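Side-chain contacts in excinuclease ABC, subunit A. (Deinococcus radiodurans, PDB 2VF7), which probably binds DNA and helps recognise damage as a UvrA-family ABC ATPase of nucleotide excision repair, using ADP/ATP sites and bound zinc ions: residues A[58-61]-A[62-66]; A[262-265]-A[266-270]; A[337-340]-A[341-344]; A[359-362]-A[363-367]; A[423-426]-A[427-431]. The protein carries 1 engineered substitution. One frame throughout, in Å; residues are numbered along the deposited sequence.

Interaction 1 of 5, residues A[58-61]-A[62-66]; sequences YAEA and QRRYL
The carboxylate oxygen OE2 of E60 is gripped by two arginines at once. NH1 of R63 lies 3.2 Å from E60 OE2, and NE of R64 lies 3.1 Å from the same oxygen. Both pairs are salt bridges, and together they form a small network one helical turn long. The E60 chain leaves with CG anti to its N and then bends at chi2 (72°). This brings the carboxylate round toward the next turn, where both guanidinium groups can meet it.

The two arginines approach differently. R63 runs alongside E60, pointing the same way, with the two charged planes only 20° apart. R64 crosses E60, and its guanidinium stands almost upright to the carboxylate, at 80°. CG of E60 sits over one face of the R64 guanidinium. The hydrogen bonds from R64 NE and NH2 to E60 OE2 are weak and bent. NH2 of R64 has a firmer partner in the backbone oxygen of I88, which fixes the far end of the arginine.

All of this lies on helix 49-69. That helix starts at the P-loop of the first ABC nucleotide site, where K49, S50 and S51 bind ADP. Its backbone bonds here include R63 N to A59 O, 3.1 Å.

On another side of the helix, Q62 packs against Y58. CG of Q62 is 3.7 Å from Y58 CE1, and the amide lies by the phenol oxygen. NE2 of Q62 is 3.3 Å from Y58 OH, but the angle is poor for a hydrogen bond. Further along, the ring of Y65 meets Y65 of the second subunit.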
# COMPACT_ATOMS: atom_id res chain seq x y z
N TYR A 58 5.66 -10.79 15.25
CA TYR A 58 5.78 -9.81 14.18
C TYR A 58 4.52 -9.73 13.33
O TYR A 58 3.96 -8.65 13.12
CB TYR A 58 7.04 -10.09 13.32
CG TYR A 58 7.08 -9.34 12.00
CD1 TYR A 58 7.37 -7.97 11.96
CD2 TYR A 58 6.85 -10.01 10.79
CE1 TYR A 58 7.41 -7.29 10.75
CE2 TYR A 58 6.88 -9.32 9.56
CZ TYR A 58 7.17 -7.96 9.56
OH TYR A 58 7.21 -7.27 8.37
N ALA A 59 4.04 -10.89 12.88
CA ALA A 59 2.89 -10.96 11.97
C ALA A 59 1.57 -10.40 12.52
O ALA A 59 0.84 -9.71 11.79
CB ALA A 59 2.71 -12.38 11.47
N GLU A 60 1.25 -10.69 13.77
CA GLU A 60 0.05 -10.10 14.39
C GLU A 60 0.22 -8.58 14.60
O GLU A 60 -0.67 -7.81 14.30
CB GLU A 60 -0.30 -10.84 15.69
CG GLU A 60 -1.53 -10.34 16.46
CD GLU A 60 -2.86 -10.69 15.80
OE1 GLU A 60 -2.86 -11.42 14.78
OE2 GLU A 60 -3.91 -10.20 16.29
N ALA A 61 1.38 -8.16 15.08
CA ALA A 61 1.69 -6.73 15.23
C ALA A 61 1.57 -5.91 13.95
O ALA A 61 1.16 -4.75 14.00
CB ALA A 61 3.07 -6.55 15.83
N GLN A 62 1.93 -6.49 12.80
CA GLN A 62 1.83 -5.79 11.50
C GLN A 62 0.45 -5.77 10.91
O GLN A 62 0.02 -4.76 10.38
CB GLN A 62 2.80 -6.34 10.46
CG GLN A 62 4.14 -5.64 10.48
CD GLN A 62 4.66 -5.28 9.08
OE1 GLN A 62 5.47 -4.35 8.95
NE2 GLN A 62 4.20 -6.01 8.05
N ARG A 63 -0.24 -6.91 10.96
CA ARG A 63 -1.64 -6.99 10.59
C ARG A 63 -2.50 -5.91 11.27
O ARG A 63 -3.32 -5.27 10.63
CB ARG A 63 -2.17 -8.38 10.94
CG ARG A 63 -3.64 -8.62 10.62
CD ARG A 63 -4.18 -9.69 11.56
NE ARG A 63 -5.63 -9.65 11.65
CZ ARG A 63 -6.31 -9.32 12.75
NH1 ARG A 63 -5.68 -9.00 13.88
NH2 ARG A 63 -7.64 -9.32 12.71
N ARG A 64 -2.32 -5.74 12.58
CA ARG A 64 -3.11 -4.80 13.38
C ARG A 64 -2.89 -3.36 12.96
O ARG A 64 -3.85 -2.60 12.76
CB ARG A 64 -2.76 -4.93 14.86
CG ARG A 64 -3.24 -6.20 15.50
CD ARG A 64 -2.88 -6.23 16.96
NE ARG A 64 -3.46 -7.40 17.61
CZ ARG A 64 -3.17 -7.78 18.84
NH1 ARG A 64 -2.31 -7.06 19.57
NH2 ARG A 64 -3.73 -8.86 19.36
N TYR A 65 -1.62 -2.99 12.84
CA TYR A 65 -1.24 -1.64 12.44
C TYR A 65 -1.83 -1.28 11.08
O TYR A 65 -2.53 -0.26 10.96
CB TYR A 65 0.29 -1.43 12.50
CG TYR A 65 0.70 0.01 12.31
CD1 TYR A 65 0.56 0.95 13.34
CD2 TYR A 65 1.19 0.46 11.08
CE1 TYR A 65 0.92 2.28 13.15
CE2 TYR A 65 1.55 1.79 10.88
CZ TYR A 65 1.41 2.69 11.92
OH TYR A 65 1.79 3.99 11.70
N LEU A 66 -1.57 -2.11 10.07
CA LEU A 66 -1.99 -1.79 8.70
C LEU A 66 -3.50 -1.75 8.49
O LEU A 66 -3.98 -1.05 7.62
CB LEU A 66 -1.34 -2.74 7.68
CG LEU A 66 0.18 -2.66 7.52
CD1 LEU A 66 0.72 -3.98 6.95
CD2 LEU A 66 0.62 -1.47 6.66

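Interaction 2 of 5, residues A[262-265]-A[266-270]; sequences VLHT and FANTE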
# COMPACT_ATOMS: atom_id res chain seq x y z
N VAL A 262 11.39 -5.61 -29.31
CA VAL A 262 12.58 -5.97 -28.55
C VAL A 262 12.88 -4.91 -27.49
O VAL A 262 13.17 -5.24 -26.35
CB VAL A 262 13.83 -6.22 -29.48
CG1 VAL A 262 15.13 -6.22 -28.67
CG2 VAL A 262 13.70 -7.52 -30.25
N LEU A 263 12.80 -3.65 -27.88
CA LEU A 263 13.17 -2.55 -26.99
C LEU A 263 12.08 -2.24 -25.95
O LEU A 263 12.40 -1.84 -24.83
CB LEU A 263 13.54 -1.29 -27.79
CG LEU A 263 14.67 -1.28 -28.83
CD1 LEU A 263 14.91 0.15 -29.27
CD2 LEU A 263 15.98 -1.90 -28.32
N HIS A 264 10.82 -2.40 -26.33
CA HIS A 264 9.73 -2.24 -25.37
C HIS A 264 9.78 -3.37 -24.35
O HIS A 264 9.57 -3.15 -23.17
CB HIS A 264 8.35 -2.22 -26.05
CG HIS A 264 7.21 -1.92 -25.12
ND1 HIS A 264 6.76 -2.81 -24.16
CD2 HIS A 264 6.42 -0.81 -25.00
CE1 HIS A 264 5.76 -2.26 -23.49
NE2 HIS A 264 5.53 -1.06 -23.98
N THR A 265 10.06 -4.59 -24.81
CA THR A 265 10.15 -5.71 -23.89
C THR A 265 11.31 -5.51 -22.93
O THR A 265 11.17 -5.72 -21.73
CB THR A 265 10.22 -7.06 -24.62
OG1 THR A 265 9.14 -7.16 -25.55
CG2 THR A 265 10.11 -8.21 -23.63
N PHE A 266 12.46 -5.08 -23.45
CA PHE A 266 13.63 -4.82 -22.61
C PHE A 266 13.35 -3.80 -21.50
O PHE A 266 13.77 -3.98 -20.37
CB PHE A 266 14.83 -4.36 -23.45
CG PHE A 266 16.09 -4.11 -22.65
CD1 PHE A 266 16.95 -5.16 -22.31
CD2 PHE A 266 16.43 -2.82 -22.24
CE1 PHE A 266 18.13 -4.95 -21.59
CE2 PHE A 266 17.61 -2.59 -21.50
CZ PHE A 266 18.45 -3.66 -21.18
N ALA A 267 12.64 -2.73 -21.85
CA ALA A 267 12.57 -1.56 -21.00
C ALA A 267 11.54 -1.68 -19.89
O ALA A 267 11.60 -0.92 -18.91
CB ALA A 267 12.28 -0.32 -21.85
N ASN A 268 10.63 -2.65 -20.04
CA ASN A 268 9.32 -2.61 -19.38
C ASN A 268 8.88 -3.86 -18.66
O ASN A 268 8.01 -3.78 -17.79
CB ASN A 268 8.23 -2.21 -20.39
CG ASN A 268 8.32 -0.75 -20.80
OD1 ASN A 268 7.99 0.15 -20.01
ND2 ASN A 268 8.76 -0.50 -22.03
N THR A 269 9.43 -5.01 -19.01
CA THR A 269 8.96 -6.26 -18.38
C THR A 269 9.47 -6.41 -16.97
O THR A 269 10.50 -5.83 -16.59
CB THR A 269 9.37 -7.51 -19.15
OG1 THR A 269 10.72 -7.37 -19.61
CG2 THR A 269 8.42 -7.76 -20.32
N GLU A 270 8.76 -7.22 -16.20
CA GLU A 270 9.13 -7.51 -14.83
C GLU A 270 9.78 -8.90 -14.72
O GLU A 270 10.54 -9.17 -13.79
CB GLU A 270 7.91 -7.36 -13.92
CG GLU A 270 7.35 -5.93 -13.98
CD GLU A 270 6.02 -5.75 -13.26
OE1 GLU A 270 5.71 -4.58 -12.91
OE2 GLU A 270 5.28 -6.74 -13.05
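The amide of N268 lies across the imidazole of H264. The two side chains cross at about a right angle, and their planes are 32° apart. ND2 of N268 sits over the centre of one ring face, 3.6 Å above the plane. It is nearly equidistant from all five ring atoms, so the amide nitrogen covers the face and not a single atom.

The same ND2 makes a clear hydrogen bond to the backbone O of H264, 3.0 Å away. This bond lies in the carbonyl plane, on a lone pair, and the oxygen lies in the plane of the N268 amide. The bond fixes the rotation of the amide and holds it against that face of the ring. H264 has CG anti to its backbone N (chi1 -174°), which swings the ring toward N268.

A second pair is T265 and T269. OG1 of T269 donates to the backbone O of T265 at 2.7 Å. T269 N adds a weak bond to the same oxygen, so that carbonyl has two partners. On T269, OG1 stands between its own N and carbonyl carbon (chi1 42°). The methyls CG2 of T265 and CG2 of T269 touch at 3.7 Å. OG1 of T265 is taken up by the backbone O of H261.

F266 points elsewhere and packs on Y161 and K275, the latter a cation-pi contact. T265 and T269 both rest on M274 of helix 272-278. Near the end of helix 258-268, in the UvrA DNA-binding domain, the side-chain donors of N268 and T269 thus turn back to carbonyls of the preceding turn.

Interaction 3 of 5, residues A[337-340]-A[341-344]; sequences ERVK and NRPE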
# COMPACT_ATOMS: atom_id res chain seq x y z
N GLU A 337 41.08 30.49 4.13
CA GLU A 337 41.25 30.71 2.69
C GLU A 337 39.97 31.14 1.95
O GLU A 337 40.04 31.83 0.93
CB GLU A 337 41.84 29.45 2.02
CG GLU A 337 41.42 28.09 2.64
CD GLU A 337 39.94 27.69 2.37
OE1 GLU A 337 39.69 26.94 1.36
OE2 GLU A 337 39.03 28.10 3.16
N ARG A 338 38.82 30.73 2.47
CA ARG A 338 37.53 31.01 1.85
C ARG A 338 36.43 31.07 2.91
O ARG A 338 35.47 30.29 2.90
CB ARG A 338 37.19 29.95 0.80
CG ARG A 338 36.20 30.40 -0.26
CD ARG A 338 35.05 29.42 -0.34
NE ARG A 338 34.55 29.26 -1.70
CZ ARG A 338 34.99 28.33 -2.55
NH1 ARG A 338 34.47 28.25 -3.77
NH2 ARG A 338 35.94 27.47 -2.19
N VAL A 339 36.60 31.99 3.86
CA VAL A 339 35.55 32.29 4.83
C VAL A 339 35.24 33.78 4.80
O VAL A 339 34.12 34.20 5.11
CB VAL A 339 35.91 31.84 6.26
CG1 VAL A 339 35.69 30.34 6.41
CG2 VAL A 339 37.34 32.23 6.63
N LYS A 340 36.23 34.58 4.39
CA LYS A 340 36.04 36.02 4.20
C LYS A 340 35.36 36.33 2.86
O LYS A 340 34.99 37.48 2.60
CB LYS A 340 37.37 36.78 4.35
CG LYS A 340 38.29 36.80 3.11
CD LYS A 340 39.48 35.85 3.24
CE LYS A 340 39.14 34.42 2.87
NZ LYS A 340 38.93 34.22 1.41
N ASN A 341 35.21 35.30 2.03
CA ASN A 341 34.65 35.46 0.69
C ASN A 341 33.38 34.63 0.47
O ASN A 341 32.58 34.94 -0.41
CB ASN A 341 35.69 35.09 -0.37
CG ASN A 341 35.62 35.98 -1.60
OD1 ASN A 341 35.79 37.22 -1.50
ND2 ASN A 341 35.37 35.35 -2.77
N ARG A 342 33.22 33.59 1.29
CA ARG A 342 32.11 32.64 1.19
C ARG A 342 30.73 33.30 1.24
O ARG A 342 30.50 34.17 2.09
CB ARG A 342 32.25 31.57 2.28
CG ARG A 342 30.99 30.77 2.59
CD ARG A 342 30.27 31.27 3.84
NE ARG A 342 30.90 30.76 5.06
CZ ARG A 342 31.72 31.45 5.84
NH1 ARG A 342 32.04 32.71 5.54
NH2 ARG A 342 32.24 30.89 6.92
N PRO A 343 29.81 32.90 0.32
CA PRO A 343 28.43 33.39 0.42
C PRO A 343 27.70 32.67 1.56
O PRO A 343 27.43 33.27 2.61
CB PRO A 343 27.81 33.03 -0.95
CG PRO A 343 28.86 32.29 -1.73
CD PRO A 343 29.99 31.96 -0.81
N GLU A 344 27.38 31.40 1.33
CA GLU A 344 26.78 30.52 2.33
C GLU A 344 27.67 29.27 2.50
O GLU A 344 27.95 28.85 3.63
CB GLU A 344 25.34 30.16 1.93
CG GLU A 344 25.19 29.43 0.58
CD GLU A 344 23.98 29.90 -0.22
OE1 GLU A 344 24.10 31.11 -0.84
OE2 GLU A 344 22.91 29.05 -0.26
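R342 leaves its backbone with CG anti to N (chi1 162°) and then bends twice, at chi2 (-100°) and at chi3 (-80°). The two bends fold the chain back, and its guanidinium comes to lie beside V339. The contact belongs to the surface loop that joins helix 317-328 to helix 345-365. There is no regular helix or strand here, and the contact lies away from the nucleotide and zinc sites.

The guanidinium meets V339 in two ways. NH1 is 2.6 Å from the backbone O of V339, which lies at the edge of the group, near its plane. NH2 lies against the methyl CG1 of V339, at 3.5 Å. So one nitrogen faces a polar atom of V339 while the other packs on its side chain. The two side chains cross at a slant. Nearer its root, CB of R342 touches the backbone O of R338 at 3.5 Å. Beyond the loop, R342 also rests on I347, and R338 on Q345, both in the helix that follows.

K340 also curls back. Its CG stands between N and the carbonyl carbon, and the chain bends at each of its next three torsions. The ammonium is thus carried back over the turn. NZ lies 3.8 Å from CB of N341, a contact of the ammonium nitrogen with a carbon and not a hydrogen bond. The backbone N of R338 makes a weak, bent bond to OE2 of E337. NZ of K340 ends in a 2.7 Å hydrogen bond to the backbone O of E337, reached from above the carbonyl plane.

Interaction 4 of 5, residues A[359-362]-A[363-367]; sequences RLDV and LLHLG
H365 lies over the carbonyl of D361 from its first side-chain atom onward. CB of H365 is 3.2 Å from D361 O. CG keeps the same distance to that oxygen. ND1 follows at 3.3 Å from D361 O, but its angle is poor and no hydrogen bond forms. CD2 and then CE1 draw off. CE1 is 4.2 Å from the carboxylate OD1 of D361. CG is anti to the carbonyl carbon of H365 (chi1 -78°), which turns the ring back toward the preceding turn. One ring face covers the D361 carbonyl carbon, near the rim. The same carbonyl oxygen accepts the backbone N-H of H365, with the N at 2.8 Å, and is covered by the ring.

L363 turns to another part of the fold. CD2 of L363 is 3.2 Å from the backbone O of R359, and the L363 side chain packs on L388 and A391 of helix 382-393. R359 sends its guanidinium to D355 in a salt bridge.

This is the last part of helix 345-365, which closes in a Schellman motif. G367 is its C-prime residue, with positive phi, and its N binds L364 O at 3.0 Å. Y370 and R375, which bind the second ADP, come soon after.

The side-chain part of the contact is mainly carbon against helix carbonyls. OD1 of D361 and ND1 of H365 are not in contact. Their nearness, together with the carbonyl end of a helix, might nonetheless favour the protonated form of H365.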
# COMPACT_ATOMS: atom_id res chain seq x y z
N ARG A 359 26.83 9.72 10.80
CA ARG A 359 26.18 8.54 10.23
C ARG A 359 27.19 7.45 9.88
O ARG A 359 27.00 6.30 10.24
CB ARG A 359 25.36 8.90 9.00
CG ARG A 359 23.98 9.39 9.32
CD ARG A 359 23.46 10.34 8.27
NE ARG A 359 22.79 11.47 8.90
CZ ARG A 359 21.48 11.58 9.08
NH1 ARG A 359 20.65 10.64 8.64
NH2 ARG A 359 20.98 12.66 9.69
N LEU A 360 28.27 7.84 9.21
CA LEU A 360 29.29 6.89 8.77
C LEU A 360 29.97 6.13 9.91
O LEU A 360 30.33 4.98 9.74
CB LEU A 360 30.34 7.58 7.88
CG LEU A 360 30.00 7.73 6.40
CD1 LEU A 360 30.66 8.95 5.80
CD2 LEU A 360 30.39 6.48 5.64
N ASP A 361 30.11 6.78 11.06
CA ASP A 361 30.74 6.16 12.24
C ASP A 361 29.96 4.95 12.75
O ASP A 361 30.55 3.96 13.17
CB ASP A 361 30.96 7.19 13.37
CG ASP A 361 32.38 7.77 13.39
OD1 ASP A 361 33.32 7.18 12.79
OD2 ASP A 361 32.59 8.84 14.02
N VAL A 362 28.63 5.05 12.71
CA VAL A 362 27.73 3.95 13.07
C VAL A 362 27.99 2.68 12.23
O VAL A 362 28.12 1.59 12.78
CB VAL A 362 26.24 4.39 12.95
CG1 VAL A 362 25.29 3.20 13.00
CG2 VAL A 362 25.89 5.40 14.03
N LEU A 363 28.08 2.86 10.91
CA LEU A 363 28.38 1.79 9.94
C LEU A 363 29.79 1.22 10.14
O LEU A 363 29.99 0.00 10.12
CB LEU A 363 28.28 2.33 8.50
CG LEU A 363 26.96 2.70 7.78
CD1 LEU A 363 26.08 1.47 7.57
CD2 LEU A 363 26.17 3.82 8.45
N LEU A 364 30.75 2.12 10.34
CA LEU A 364 32.15 1.78 10.49
C LEU A 364 32.39 0.98 11.76
O LEU A 364 33.18 0.03 11.78
CB LEU A 364 32.99 3.07 10.51
CG LEU A 364 33.43 3.73 9.19
CD1 LEU A 364 34.95 3.60 9.01
CD2 LEU A 364 32.67 3.23 7.96
N HIS A 365 31.69 1.38 12.83
CA HIS A 365 31.78 0.72 14.13
C HIS A 365 31.14 -0.68 14.09
O HIS A 365 31.50 -1.55 14.90
CB HIS A 365 31.16 1.60 15.22
CG HIS A 365 32.06 2.72 15.67
ND1 HIS A 365 33.20 3.09 15.00
CD2 HIS A 365 31.96 3.57 16.73
CE1 HIS A 365 33.78 4.10 15.63
NE2 HIS A 365 33.05 4.41 16.68
N LEU A 366 30.23 -0.90 13.15
CA LEU A 366 29.64 -2.23 12.90
C LEU A 366 30.47 -3.08 11.95
O LEU A 366 30.00 -4.12 11.48
CB LEU A 366 28.19 -2.13 12.40
CG LEU A 366 27.13 -2.39 13.47
CD1 LEU A 366 25.79 -1.79 13.08
CD2 LEU A 366 26.99 -3.87 13.73
N GLY A 367 31.68 -2.61 11.66
CA GLY A 367 32.66 -3.34 10.86
C GLY A 367 32.30 -3.44 9.39
O GLY A 367 32.69 -4.40 8.70

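Interaction 5 of 5, residues A[423-426]-A[427-431]; sequences ALEN and LKRGG
L427 and K428 close the tight side of this helix end, against A423, L424 and E425 of the turn before. K428 N binds L424 O at 3.0 Å, and L427 N binds A423 O. CB of L427 sits 3.5 Å from A423 O. A423, L424 and L427 are buried. L424 and L427 pack on L390 of helix 382-393, and L427 also rests on L434 of strand 433-437. Helix 417-428 is the crossover of a beta-alpha-beta unit. It links the parallel strands 402-406 and 433-437 of the first nucleotide-binding sheet.

The other side is looser and carries charge. R429 is exposed, and its chain bends at chi2 and chi3 so that the guanidinium comes back beside E425 and N426. CG of E425 meets the guanidinium at its edge, in plane, 3.3 Å from NH1. The amide of N426 runs alongside R429, with the two planes 74° apart. OD1 of N426 is about equally far from both end nitrogens, 3.3 Å from R429 NH1. The E425 carboxylate is less certain, because E425 has two conformers. In the one described, OE1 lies 3.3 Å from NZ of K428, a salt bridge whose hydrogen bond is weak. OE2 is only a long ion pair with R429 NH1. K428 has a partner elsewhere as well, since its NZ makes a salt bridge with D448.

The backbone bond from R429 N to E425 O is short, at 2.8 Å. The side-chain pairs around it are longer or weaker. The K428 ammonium is shared between two carboxylates, so the E425 charge probably belongs to a diffuse cluster that faces solvent in part.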
# COMPACT_ATOMS: atom_id res chain seq x y z
N ALA A 423 25.56 -2.19 19.42
CA ALA A 423 24.58 -1.56 18.53
C ALA A 423 23.16 -1.96 18.88
O ALA A 423 22.24 -1.21 18.60
CB ALA A 423 24.87 -1.91 17.10
N LEU A 424 22.98 -3.15 19.45
CA LEU A 424 21.68 -3.62 19.92
C LEU A 424 21.25 -2.91 21.20
O LEU A 424 20.08 -2.61 21.38
CB LEU A 424 21.69 -5.14 20.12
CG LEU A 424 21.90 -6.08 18.92
CD1 LEU A 424 21.98 -7.55 19.36
CD2 LEU A 424 20.83 -5.90 17.86
N GLU A 425 22.20 -2.65 22.10
CA GLU A 425 21.92 -1.90 23.33
C GLU A 425 21.59 -0.45 23.02
O GLU A 425 20.68 0.11 23.63
CB GLU A 425 23.09 -2.00 24.32
CG GLU A 425 23.07 -0.96 25.49
CD GLU A 425 22.15 -1.34 26.66
OE1 GLU A 425 21.50 -2.41 26.62
OE2 GLU A 425 22.09 -0.56 27.64
N ASN A 426 22.30 0.14 22.05
CA ASN A 426 22.01 1.52 21.65
C ASN A 426 20.63 1.64 21.03
O ASN A 426 19.93 2.62 21.28
CB ASN A 426 23.04 2.06 20.66
CG ASN A 426 24.35 2.45 21.33
OD1 ASN A 426 24.39 2.94 22.47
ND2 ASN A 426 25.44 2.26 20.60
N LEU A 427 20.25 0.64 20.25
CA LEU A 427 18.91 0.55 19.67
C LEU A 427 17.85 0.43 20.74
O LEU A 427 16.82 1.08 20.66
CB LEU A 427 18.81 -0.65 18.71
CG LEU A 427 18.69 -0.39 17.21
CD1 LEU A 427 18.04 -1.60 16.53
CD2 LEU A 427 17.87 0.88 16.93
N LYS A 428 18.11 -0.43 21.72
CA LYS A 428 17.24 -0.57 22.88
C LYS A 428 17.07 0.77 23.56
O LYS A 428 15.95 1.24 23.71
CB LYS A 428 17.84 -1.58 23.87
CG LYS A 428 16.92 -2.01 24.97
CD LYS A 428 17.65 -2.94 25.91
CE LYS A 428 18.11 -2.23 27.14
NZ LYS A 428 18.70 -3.17 28.13
N ARG A 429 18.19 1.40 23.92
CA ARG A 429 18.22 2.65 24.67
C ARG A 429 17.59 3.84 23.96
O ARG A 429 17.47 4.91 24.54
CB ARG A 429 19.65 2.98 25.09
CG ARG A 429 20.27 2.00 26.07
CD ARG A 429 21.20 2.70 27.07
NE ARG A 429 21.99 3.77 26.45
CZ ARG A 429 23.11 3.57 25.75
NH1 ARG A 429 23.60 2.34 25.58
NH2 ARG A 429 23.75 4.61 25.21
N GLY A 430 17.21 3.67 22.69
CA GLY A 430 16.47 4.69 21.95
C GLY A 430 14.96 4.68 22.17
O GLY A 430 14.24 5.50 21.60
N GLY A 431 14.49 3.73 22.98
CA GLY A 431 13.09 3.55 23.31
C GLY A 431 12.42 2.34 22.67
O GLY A 431 11.19 2.22 22.70

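All five contacts are local, each within one continuous piece of chain. Interaction 1 lies within a helix, and interactions 2, 4 and 5 lie at helix C-terminal ends that run into loop, while interaction 3 is a surface loop. The loop of interaction 3 leads into helix 345-365, near whose end interaction 4 lies. Interactions 4 and 5 are close, with centres about 15 Å apart, and L366 CD1 meets A423 CB at 4.1 Å. Interactions 1 and 5 use carboxylate-centred ion pairs, partly buried at 1 and more exposed at 5. Interaction 2 relies on neutral donors. Interaction 4 packs carbon atoms over carbonyls.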